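Side-chain contacts in putative acetyltransferase (PDB 4E2A), which probably transfers an acyl group, most likely acetyl from acetyl-coenzyme A, to an acceptor as a member of the GNAT acetyltransferase family, its substrate not being established: residues Q57-T62 / N74-A79; E78-S83 / I128-I133; Q45-L50 / T96-M101. All coordinates share one frame; numbering follows the deposited sequence.

Contact 1: residues Q57-T62 / N74-A79; sequences QTFRET and NFFDEA
F59 and F75 lay their rings against each other in an offset stack across two helices that run nearly antiparallel, with axes 11.3 Å apart and N-to-C directions 152° apart. F59 can be followed outward from its helix, 48-63. Its CB meets the rim of the other phenylalanine of helix 69-79, F76, at 3.7 Å from F76 CE1 and in the plane of that ring. CG and CD1 pass the same F76 atom. CD2 already turns to F75. With it CE2 and CZ lie over F75, F59 CE2 coming to 3.4 Å from F75 CE2, and CE1 reaches back toward F75 CD2 and CG. The two stacked planes are almost parallel, 6° apart, with centroids 4.2 Å from each other; the slip puts carbon over rim instead of centre over centre. Both rings arrive from side chains whose CG stands opposite the backbone nitrogen, which sends them out between the helices. The opposite face of F75 is taken by the methyl CB of A79, one turn on, so this ring is sandwiched. R60, solvent-exposed and with its chain bent at chi3, adds a second approach to F76: F76 CE2 lies over one face of the R60 guanidinium, 3.8 Å from R60 NH2, the two planes 23° apart. Y132 of strand 125-133 also packs on F59, while V196 and F191 of the second subunit reach F59 and F75 respectively. The result is an aromatic cluster of F59, F75 and F76 bridging the two consecutive N-terminal helices of a GNAT fold, placed where the second subunit of the dimer packs on them.

Contact 2: residues E78-S83 / I128-I133; sequences EAYTLS and IQRLYI
Y80 and R130 of strand 125-133 are the main direct pair. Just before Y80, A79, in the last turn of helix 69-79, is linked to R130 by a single water. The water donates to A79 O at 2.7 Å and accepts from R130 NH2 at 2.8 Å, lying at the edge of the guanidinium and in its plane. Next comes Y80, the first residue to leave helical backbone angles. Its CG stands opposite the carbonyl carbon (chi1 -68°), and the phenol runs toward the strand while the arginine chain, straight from CG to NE, slides past it the other way. The ring presents its edge: Y80 CE1 sits over the centre of the guanidinium, 3.9 Å from R130 CZ, with the two planes 79° apart. Farther out, Y80 OH passes R130 NE at 3.9 Å and comes to 4.3 Å from Y132 CE2. A second water lies between the phenols, 3.0 Å from Y132 OH and only weakly bonded to Y80 OH at 3.5 Å. Past Y80 the chain turns away from the strand; T81 takes the N-cap position of helix 82-90 and its OG1 makes a weak bond to V84 N. On the strand side, Q129 and R130 form a classic beta bulge opposite K110, and Q129 NE2 lies over the other face of the guanidinium, 3.3 Å above its plane. The main polar partner of R130 is E88, which makes a salt bridge to NH1. Ring edge and amide on opposite faces, water at the edge and carboxylate on NH1 probably hold the guanidinium in its orientation, its charge probably balanced chiefly by E88; the direct Y80 contact is packing, with the polar links between the segments passing through water.

Contact 3: residues Q45-L50 / T96-M101; sequences QDELSL and TYFILM
The F98 ring turns its edge to E47, just before helix 48-63: the carboxylate lies beside that edge, in the ring plane, with E47 OE1 3.8 Å from F98 CE2. The carboxylate is turned 80° against the ring, so OE1 and CD come to the same ring carbon while OE2 lies farther back. The aliphatic part of the glutamate takes part too, E47 CB standing 4.0 Å from F98 CE2. Next along the rim comes L50, one helical turn later, whose CG meets F98 CZ obliquely at 4.0 Å; its CD2 stays close to CE2. The leucine gets there with CG opposite the backbone nitrogen (chi1 -179°), whereas in F98 CG is opposite the carbonyl carbon (chi1 -78°), carrying the ring off strand 94-101 toward the helix start. E47 occupies the N-cap position of helix 48-63. Its OE1 accepts a hydrogen bond from N44 N and forms a salt bridge with R41 NH1 on the neighbouring strand 38-42. Thus the oxygen nearest the ring has its polar needs met by backbone and arginine. Toward F98 it shows only a glancing approach to a C-H edge, whose slightly positive rim should suit a carboxylate oxygen, though at this distance the effect is probably weak beside the R41 charge.

From the N terminus, the chain passes strand 38-42 and enters helix 48-63, whose start is tied by contact 3 to strand 94-101, with 45 residues between the two segments. Within that span contact 1 closes a much shorter loop, pairing the later turns of the same helix with helix 69-79. Contact 2 starts where contact 1 ends, sharing E78 and A79, and runs to strand 125-133; its segments alternate with those of contact 3, so these two loops cross. Contacts 1 and 2 touch through F75 and Y80, contacts 2 and 3 through L82 and L48. Together they join helices 48-63 and 69-79, and tie the start of the first and the turn after the second to one mixed sheet.

Contact 1: residues Q57-T62 / N74-A79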
loop_
_atom_site.group_PDB
_atom_site.type_symbol
_atom_site.label_atom_id
_atom_site.label_comp_id
_atom_site.label_asym_id
_atom_site.label_seq_id
_atom_site.Cartn_x
_atom_site.Cartn_y
_atom_site.Cartn_z
ATOM N N GLN B 57 -4.005 11.872 18.438
ATOM C CA GLN B 57 -4.645 13.164 18.331
ATOM C C GLN B 57 -4.340 13.869 17.004
ATOM O O GLN B 57 -5.246 14.439 16.391
ATOM C CB GLN B 57 -4.329 14.062 19.518
ATOM C CG GLN B 57 -5.294 15.241 19.553
ATOM C CD GLN B 57 -4.999 16.208 20.669
ATOM O OE1 GLN B 57 -5.253 17.412 20.541
ATOM N NE2 GLN B 57 -4.462 15.696 21.779
ATOM N N THR B 58 -3.085 13.820 16.556
ATOM C CA THR B 58 -2.717 14.436 15.282
ATOM C C THR B 58 -3.380 13.739 14.093
ATOM O O THR B 58 -3.719 14.386 13.105
ATOM C CB THR B 58 -1.178 14.538 15.084
ATOM O OG1 THR B 58 -0.552 13.245 15.222
ATOM C CG2 THR B 58 -0.580 15.487 16.125
ATOM N N PHE B 59 -3.575 12.421 14.192
ATOM C CA PHE B 59 -4.171 11.692 13.081
ATOM C C PHE B 59 -5.653 12.090 12.965
ATOM O O PHE B 59 -6.172 12.345 11.876
ATOM C CB PHE B 59 -4.011 10.170 13.246
ATOM C CG PHE B 59 -4.256 9.397 11.955
ATOM C CD1 PHE B 59 -5.532 8.970 11.617
ATOM C CD2 PHE B 59 -3.206 9.105 11.089
ATOM C CE1 PHE B 59 -5.766 8.260 10.439
ATOM C CE2 PHE B 59 -3.428 8.395 9.903
ATOM C CZ PHE B 59 -4.712 7.968 9.584
ATOM N N ARG B 60 -6.298 12.175 14.117
ATOM C CA ARG B 60 -7.692 12.600 14.240
ATOM C C ARG B 60 -7.858 14.022 13.684
ATOM O O ARG B 60 -8.726 14.281 12.847
ATOM C CB ARG B 60 -8.078 12.555 15.723
ATOM C CG ARG B 60 -9.558 12.608 16.025
ATOM C CD ARG B 60 -9.808 12.541 17.546
ATOM N NE ARG B 60 -9.264 11.326 18.146
ATOM C CZ ARG B 60 -9.998 10.291 18.553
ATOM N NH1 ARG B 60 -11.319 10.323 18.437
ATOM N NH2 ARG B 60 -9.413 9.230 19.090
ATOM N N GLU B 61 -7.012 14.942 14.137
ATOM C CA GLU B 61 -7.024 16.314 13.612
ATOM C C GLU B 61 -6.847 16.403 12.100
ATOM O O GLU B 61 -7.466 17.246 11.447
ATOM C CB GLU B 61 -5.948 17.169 14.298
ATOM C CG GLU B 61 -6.263 17.452 15.749
ATOM C CD GLU B 61 -5.127 18.140 16.500
ATOM O OE1 GLU B 61 -4.001 18.258 15.944
ATOM O OE2 GLU B 61 -5.378 18.556 17.656
ATOM N N THR B 62 -5.992 15.548 11.548
ATOM C CA THR B 62 -5.655 15.615 10.127
ATOM C C THR B 62 -6.740 14.961 9.267
ATOM O O THR B 62 -7.015 15.408 8.161
ATOM C CB THR B 62 -4.281 14.920 9.845
ATOM O OG1 THR B 62 -3.236 15.652 10.487
ATOM C CG2 THR B 62 -3.992 14.817 8.345
ATOM N N ASN B 74 -9.973 2.099 12.885
ATOM C CA ASN B 74 -9.287 1.012 12.189
ATOM C C ASN B 74 -7.789 1.267 12.081
ATOM O O ASN B 74 -6.982 0.356 12.254
ATOM C CB ASN B 74 -9.850 0.810 10.773
ATOM C CG ASN B 74 -11.198 0.113 10.773
ATOM O OD1 ASN B 74 -11.492 -0.685 11.653
ATOM N ND2 ASN B 74 -12.025 0.420 9.781
ATOM N N PHE B 75 -7.413 2.504 11.771
ATOM C CA PHE B 75 -5.994 2.831 11.652
ATOM C C PHE B 75 -5.311 2.823 13.012
ATOM O O PHE B 75 -4.235 2.222 13.160
ATOM C CB PHE B 75 -5.773 4.178 10.942
ATOM C CG PHE B 75 -4.317 4.493 10.662
ATOM C CD1 PHE B 75 -3.711 4.062 9.488
ATOM C CD2 PHE B 75 -3.565 5.223 11.566
ATOM C CE1 PHE B 75 -2.370 4.346 9.228
ATOM C CE2 PHE B 75 -2.229 5.506 11.317
ATOM C CZ PHE B 75 -1.631 5.069 10.146
ATOM N N PHE B 76 -5.917 3.475 14.005
ATOM C CA PHE B 76 -5.369 3.441 15.373
ATOM C C PHE B 76 -5.155 2.015 15.862
ATOM O O PHE B 76 -4.114 1.691 16.452
ATOM C CB PHE B 76 -6.294 4.118 16.378
ATOM C CG PHE B 76 -6.643 5.532 16.038
ATOM C CD1 PHE B 76 -5.721 6.363 15.434
ATOM C CD2 PHE B 76 -7.907 6.023 16.327
ATOM C CE1 PHE B 76 -6.062 7.664 15.116
ATOM C CE2 PHE B 76 -8.260 7.305 16.010
ATOM C CZ PHE B 76 -7.338 8.137 15.408
ATOM N N ASP B 77 -6.159 1.171 15.632
ATOM C CA ASP B 77 -6.151 -0.203 16.133
ATOM C C ASP B 77 -5.006 -0.998 15.521
ATOM O O ASP B 77 -4.602 -2.023 16.072
ATOM C CB ASP B 77 -7.486 -0.924 15.850
ATOM C CG ASP B 77 -8.611 -0.491 16.777
ATOM O OD1 ASP B 77 -8.354 0.193 17.797
ATOM O OD2 ASP B 77 -9.776 -0.850 16.484
ATOM N N GLU B 78 -4.485 -0.532 14.386
ATOM C CA GLU B 78 -3.430 -1.255 13.690
ATOM C C GLU B 78 -2.052 -0.616 13.873
ATOM O O GLU B 78 -1.057 -1.306 14.091
ATOM C CB GLU B 78 -3.734 -1.372 12.181
ATOM C CG GLU B 78 -2.666 -2.155 11.393
ATOM C CD GLU B 78 -2.895 -2.174 9.869
ATOM O OE1 GLU B 78 -3.797 -1.455 9.374
ATOM O OE2 GLU B 78 -2.170 -2.919 9.159
ATOM N N ALA B 79 -1.995 0.702 13.761
ATOM C CA ALA B 79 -0.706 1.413 13.740
ATOM C C ALA B 79 -0.278 2.025 15.073
ATOM O O ALA B 79 0.901 2.259 15.297
ATOM C CB ALA B 79 -0.712 2.501 12.654
#

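Contact 2: residues E78-S83 / I128-I133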
loop_
_atom_site.group_PDB
_atom_site.type_symbol
_atom_site.label_atom_id
_atom_site.label_comp_id
_atom_site.label_asym_id
_atom_site.label_seq_id
_atom_site.Cartn_x
_atom_site.Cartn_y
_atom_site.Cartn_z
ATOM N N GLU B 78 -4.485 -0.532 14.386
ATOM C CA GLU B 78 -3.430 -1.255 13.690
ATOM C C GLU B 78 -2.052 -0.616 13.873
ATOM O O GLU B 78 -1.057 -1.306 14.091
ATOM C CB GLU B 78 -3.734 -1.372 12.181
ATOM C CG GLU B 78 -2.666 -2.155 11.393
ATOM C CD GLU B 78 -2.895 -2.174 9.869
ATOM O OE1 GLU B 78 -3.797 -1.455 9.374
ATOM O OE2 GLU B 78 -2.170 -2.919 9.159
ATOM N N ALA B 79 -1.995 0.702 13.761
ATOM C CA ALA B 79 -0.706 1.413 13.740
ATOM C C ALA B 79 -0.278 2.025 15.073
ATOM O O ALA B 79 0.901 2.259 15.297
ATOM C CB ALA B 79 -0.712 2.501 12.654
ATOM N N TYR B 80 -1.228 2.336 15.940
ATOM C CA TYR B 80 -0.881 3.128 17.112
ATOM C C TYR B 80 -1.234 2.469 18.437
ATOM O O TYR B 80 -1.563 3.158 19.401
ATOM C CB TYR B 80 -1.524 4.522 17.029
ATOM C CG TYR B 80 -0.970 5.443 15.938
ATOM C CD1 TYR B 80 0.321 5.286 15.444
ATOM C CD2 TYR B 80 -1.740 6.494 15.432
ATOM C CE1 TYR B 80 0.827 6.136 14.454
ATOM C CE2 TYR B 80 -1.240 7.350 14.442
ATOM C CZ TYR B 80 0.045 7.175 13.969
ATOM O OH TYR B 80 0.549 8.035 12.999
ATOM N N THR B 81 -1.186 1.140 18.490
ATOM C CA THR B 81 -1.277 0.422 19.775
ATOM C C THR B 81 0.057 0.583 20.483
ATOM O O THR B 81 1.076 0.897 19.835
ATOM C CB THR B 81 -1.562 -1.077 19.564
ATOM O OG1 THR B 81 -0.456 -1.693 18.879
ATOM C CG2 THR B 81 -2.830 -1.259 18.743
ATOM N N LEU B 82 0.062 0.408 21.801
ATOM C CA LEU B 82 1.289 0.567 22.573
ATOM C C LEU B 82 2.346 -0.439 22.145
ATOM O O LEU B 82 3.534 -0.136 22.189
ATOM C CB LEU B 82 1.038 0.413 24.069
ATOM C CG LEU B 82 0.304 1.548 24.809
ATOM C CD1 LEU B 82 -0.040 1.131 26.234
ATOM C CD2 LEU B 82 1.155 2.811 24.808
ATOM N N SER B 83 1.922 -1.635 21.740
ATOM C CA SER B 83 2.887 -2.675 21.362
ATOM C C SER B 83 3.608 -2.377 20.037
ATOM O O SER B 83 4.808 -2.635 19.905
ATOM C CB SER B 83 2.228 -4.068 21.335
ATOM O OG SER B 83 1.197 -4.161 20.358
ATOM N N ILE B 128 12.362 10.025 5.690
ATOM C CA ILE B 128 11.532 10.797 6.611
ATOM C C ILE B 128 10.104 10.281 6.435
ATOM O O ILE B 128 9.485 10.496 5.384
ATOM C CB ILE B 128 11.637 12.313 6.355
ATOM C CG1 ILE B 128 13.105 12.759 6.435
ATOM C CG2 ILE B 128 10.802 13.080 7.374
ATOM C CD1 ILE B 128 13.371 14.127 5.753
ATOM N N GLN B 129 9.615 9.550 7.439
ATOM C CA GLN B 129 8.362 8.792 7.318
ATOM C C GLN B 129 7.143 9.543 7.859
ATOM O O GLN B 129 6.095 9.579 7.205
ATOM C CB GLN B 129 8.477 7.422 8.025
ATOM C CG GLN B 129 7.227 6.519 7.853
ATOM C CD GLN B 129 7.123 5.402 8.900
ATOM O OE1 GLN B 129 8.114 5.006 9.517
ATOM N NE2 GLN B 129 5.907 4.889 9.097
ATOM N N ARG B 130 7.276 10.106 9.059
ATOM C CA ARG B 130 6.181 10.791 9.738
ATOM C C ARG B 130 6.578 12.155 10.293
ATOM O O ARG B 130 7.617 12.294 10.942
ATOM C CB ARG B 130 5.669 9.960 10.934
ATOM C CG ARG B 130 4.847 8.738 10.591
ATOM C CD ARG B 130 4.423 7.976 11.869
ATOM N NE ARG B 130 3.830 6.712 11.479
ATOM C CZ ARG B 130 3.893 5.593 12.188
ATOM N NH1 ARG B 130 4.532 5.574 13.359
ATOM N NH2 ARG B 130 3.305 4.492 11.720
ATOM N N LEU B 131 5.725 13.155 10.083
ATOM C CA LEU B 131 5.924 14.442 10.747
ATOM C C LEU B 131 4.566 15.128 10.954
ATOM O O LEU B 131 3.921 15.522 9.982
ATOM C CB LEU B 131 6.901 15.335 9.933
ATOM C CG LEU B 131 7.561 16.548 10.649
ATOM C CD1 LEU B 131 8.656 17.234 9.816
ATOM C CD2 LEU B 131 6.514 17.584 11.056
ATOM N N TYR B 132 4.150 15.242 12.222
ATOM C CA TYR B 132 2.896 15.851 12.617
ATOM C C TYR B 132 3.101 16.928 13.673
ATOM O O TYR B 132 3.904 16.765 14.596
ATOM C CB TYR B 132 1.947 14.793 13.219
ATOM C CG TYR B 132 1.369 13.795 12.235
ATOM C CD1 TYR B 132 0.144 14.021 11.613
ATOM C CD2 TYR B 132 2.050 12.617 11.942
ATOM C CE1 TYR B 132 -0.381 13.097 10.738
ATOM C CE2 TYR B 132 1.535 11.699 11.072
ATOM C CZ TYR B 132 0.322 11.938 10.471
ATOM O OH TYR B 132 -0.193 11.011 9.601
ATOM N N ILE B 133 2.358 18.021 13.549
ATOM C CA ILE B 133 2.327 19.047 14.589
ATOM C C ILE B 133 0.886 19.159 15.070
ATOM O O ILE B 133 -0.033 19.289 14.247
ATOM C CB ILE B 133 2.797 20.436 14.061
ATOM C CG1 ILE B 133 4.220 20.369 13.477
ATOM C CG2 ILE B 133 2.678 21.516 15.166
ATOM C CD1 ILE B 133 5.338 20.078 14.499
HETATM O O HOH W 1 2.842 2.381 13.455
HETATM O O HOH W 2 1.011 8.298 9.570
#

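Contact 3: residues Q45-L50 / T96-M101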
loop_
_atom_site.group_PDB
_atom_site.type_symbol
_atom_site.label_atom_id
_atom_site.label_comp_id
_atom_site.label_asym_id
_atom_site.label_seq_id
_atom_site.Cartn_x
_atom_site.Cartn_y
_atom_site.Cartn_z
ATOM N N GLN B 45 11.805 6.199 26.804
ATOM C CA GLN B 45 11.149 4.912 27.033
ATOM C C GLN B 45 9.867 5.076 27.856
ATOM O O GLN B 45 8.859 4.438 27.575
ATOM C CB GLN B 45 12.098 3.910 27.716
ATOM C CG GLN B 45 13.058 3.176 26.765
ATOM C CD GLN B 45 12.363 2.124 25.896
ATOM O OE1 GLN B 45 11.138 2.099 25.780
ATOM N NE2 GLN B 45 13.153 1.239 25.302
ATOM N N ASP B 46 9.901 5.954 28.854
ATOM C CA ASP B 46 8.738 6.161 29.715
ATOM C C ASP B 46 7.691 7.142 29.156
ATOM O O ASP B 46 6.775 7.564 29.871
ATOM C CB ASP B 46 9.180 6.579 31.122
ATOM C CG ASP B 46 9.738 7.988 31.164
ATOM O OD1 ASP B 46 10.183 8.488 30.109
ATOM O OD2 ASP B 46 9.733 8.599 32.256
ATOM N N GLU B 47 7.819 7.495 27.881
ATOM C CA GLU B 47 6.854 8.382 27.228
ATOM C C GLU B 47 6.021 7.654 26.159
ATOM O O GLU B 47 5.371 8.281 25.313
ATOM C CB GLU B 47 7.578 9.602 26.627
ATOM C CG GLU B 47 8.377 10.385 27.667
ATOM C CD GLU B 47 9.066 11.631 27.105
ATOM O OE1 GLU B 47 9.960 11.488 26.231
ATOM O OE2 GLU B 47 8.700 12.754 27.539
ATOM N N LEU B 48 6.049 6.329 26.188
ATOM C CA LEU B 48 5.299 5.545 25.207
ATOM C C LEU B 48 3.809 5.949 25.143
ATOM O O LEU B 48 3.234 6.105 24.057
ATOM C CB LEU B 48 5.470 4.049 25.503
ATOM C CG LEU B 48 4.713 3.048 24.629
ATOM C CD1 LEU B 48 5.256 3.074 23.232
ATOM C CD2 LEU B 48 4.821 1.629 25.208
ATOM N N SER B 49 3.180 6.149 26.288
ATOM C CA SER B 49 1.765 6.484 26.305
ATOM C C SER B 49 1.528 7.882 25.794
ATOM O O SER B 49 0.604 8.136 25.107
ATOM C CB SER B 49 1.176 6.327 27.699
ATOM O OG SER B 49 1.316 5.014 28.162
ATOM N N LEU B 50 2.437 8.769 26.129
ATOM C CA LEU B 50 2.433 10.109 25.628
ATOM C C LEU B 50 2.503 10.109 24.089
ATOM O O LEU B 50 1.703 10.678 23.433
ATOM C CB LEU B 50 3.578 10.864 26.279
ATOM C CG LEU B 50 3.735 12.310 25.911
ATOM C CD1 LEU B 50 2.446 13.049 25.763
ATOM C CD2 LEU B 50 4.703 13.011 26.781
ATOM N N THR B 96 12.390 8.014 16.698
ATOM C CA THR B 96 11.233 8.881 16.861
ATOM C C THR B 96 11.562 10.040 17.812
ATOM O O THR B 96 12.089 9.826 18.919
ATOM C CB THR B 96 10.008 8.103 17.379
ATOM O OG1 THR B 96 9.698 7.034 16.481
ATOM C CG2 THR B 96 8.785 9.017 17.494
ATOM N N TYR B 97 11.209 11.251 17.382
ATOM C CA TYR B 97 11.489 12.474 18.144
ATOM C C TYR B 97 10.207 13.217 18.521
ATOM O O TYR B 97 9.220 13.187 17.776
ATOM C CB TYR B 97 12.369 13.432 17.327
ATOM C CG TYR B 97 13.745 12.894 17.004
ATOM C CD1 TYR B 97 14.818 13.142 17.847
ATOM C CD2 TYR B 97 13.967 12.137 15.851
ATOM C CE1 TYR B 97 16.059 12.656 17.574
ATOM C CE2 TYR B 97 15.225 11.631 15.565
ATOM C CZ TYR B 97 16.266 11.903 16.437
ATOM O OH TYR B 97 17.526 11.431 16.194
ATOM N N PHE B 98 10.237 13.887 19.678
ATOM C CA PHE B 98 9.257 14.907 20.022
ATOM C C PHE B 98 9.872 16.267 19.723
ATOM O O PHE B 98 11.093 16.465 19.866
ATOM C CB PHE B 98 8.919 14.909 21.525
ATOM C CG PHE B 98 7.960 13.822 21.968
ATOM C CD1 PHE B 98 6.937 13.392 21.157
ATOM C CD2 PHE B 98 8.094 13.243 23.218
ATOM C CE1 PHE B 98 6.052 12.395 21.581
ATOM C CE2 PHE B 98 7.228 12.234 23.647
ATOM C CZ PHE B 98 6.204 11.815 22.823
ATOM N N ILE B 99 9.033 17.208 19.313
ATOM C CA ILE B 99 9.399 18.606 19.450
ATOM C C ILE B 99 8.534 19.154 20.564
ATOM O O ILE B 99 7.317 18.926 20.601
ATOM C CB ILE B 99 9.262 19.436 18.160
ATOM C CG1 ILE B 99 9.734 20.876 18.410
ATOM C CG2 ILE B 99 7.840 19.426 17.643
ATOM C CD1 ILE B 99 9.984 21.666 17.133
ATOM N N LEU B 100 9.160 19.849 21.471
ATOM C CA LEU B 100 8.529 20.286 22.688
ATOM C C LEU B 100 8.506 21.792 22.817
ATOM O O LEU B 100 9.412 22.463 22.430
ATOM C CB LEU B 100 9.225 19.688 23.893
ATOM C CG LEU B 100 9.147 18.198 24.067
ATOM C CD1 LEU B 100 10.438 17.498 23.884
ATOM C CD2 LEU B 100 8.552 17.915 25.357
ATOM N N MET B 101 7.435 22.295 23.379
ATOM C CA MET B 101 7.287 23.703 23.651
ATOM C C MET B 101 7.017 23.912 25.136
ATOM O O MET B 101 6.045 23.458 25.678
ATOM C CB MET B 101 6.187 24.288 22.789
ATOM C CG MET B 101 5.762 25.622 23.221
ATOM S SD MET B 101 6.616 26.798 22.294
ATOM C CE MET B 101 5.333 27.205 21.226
#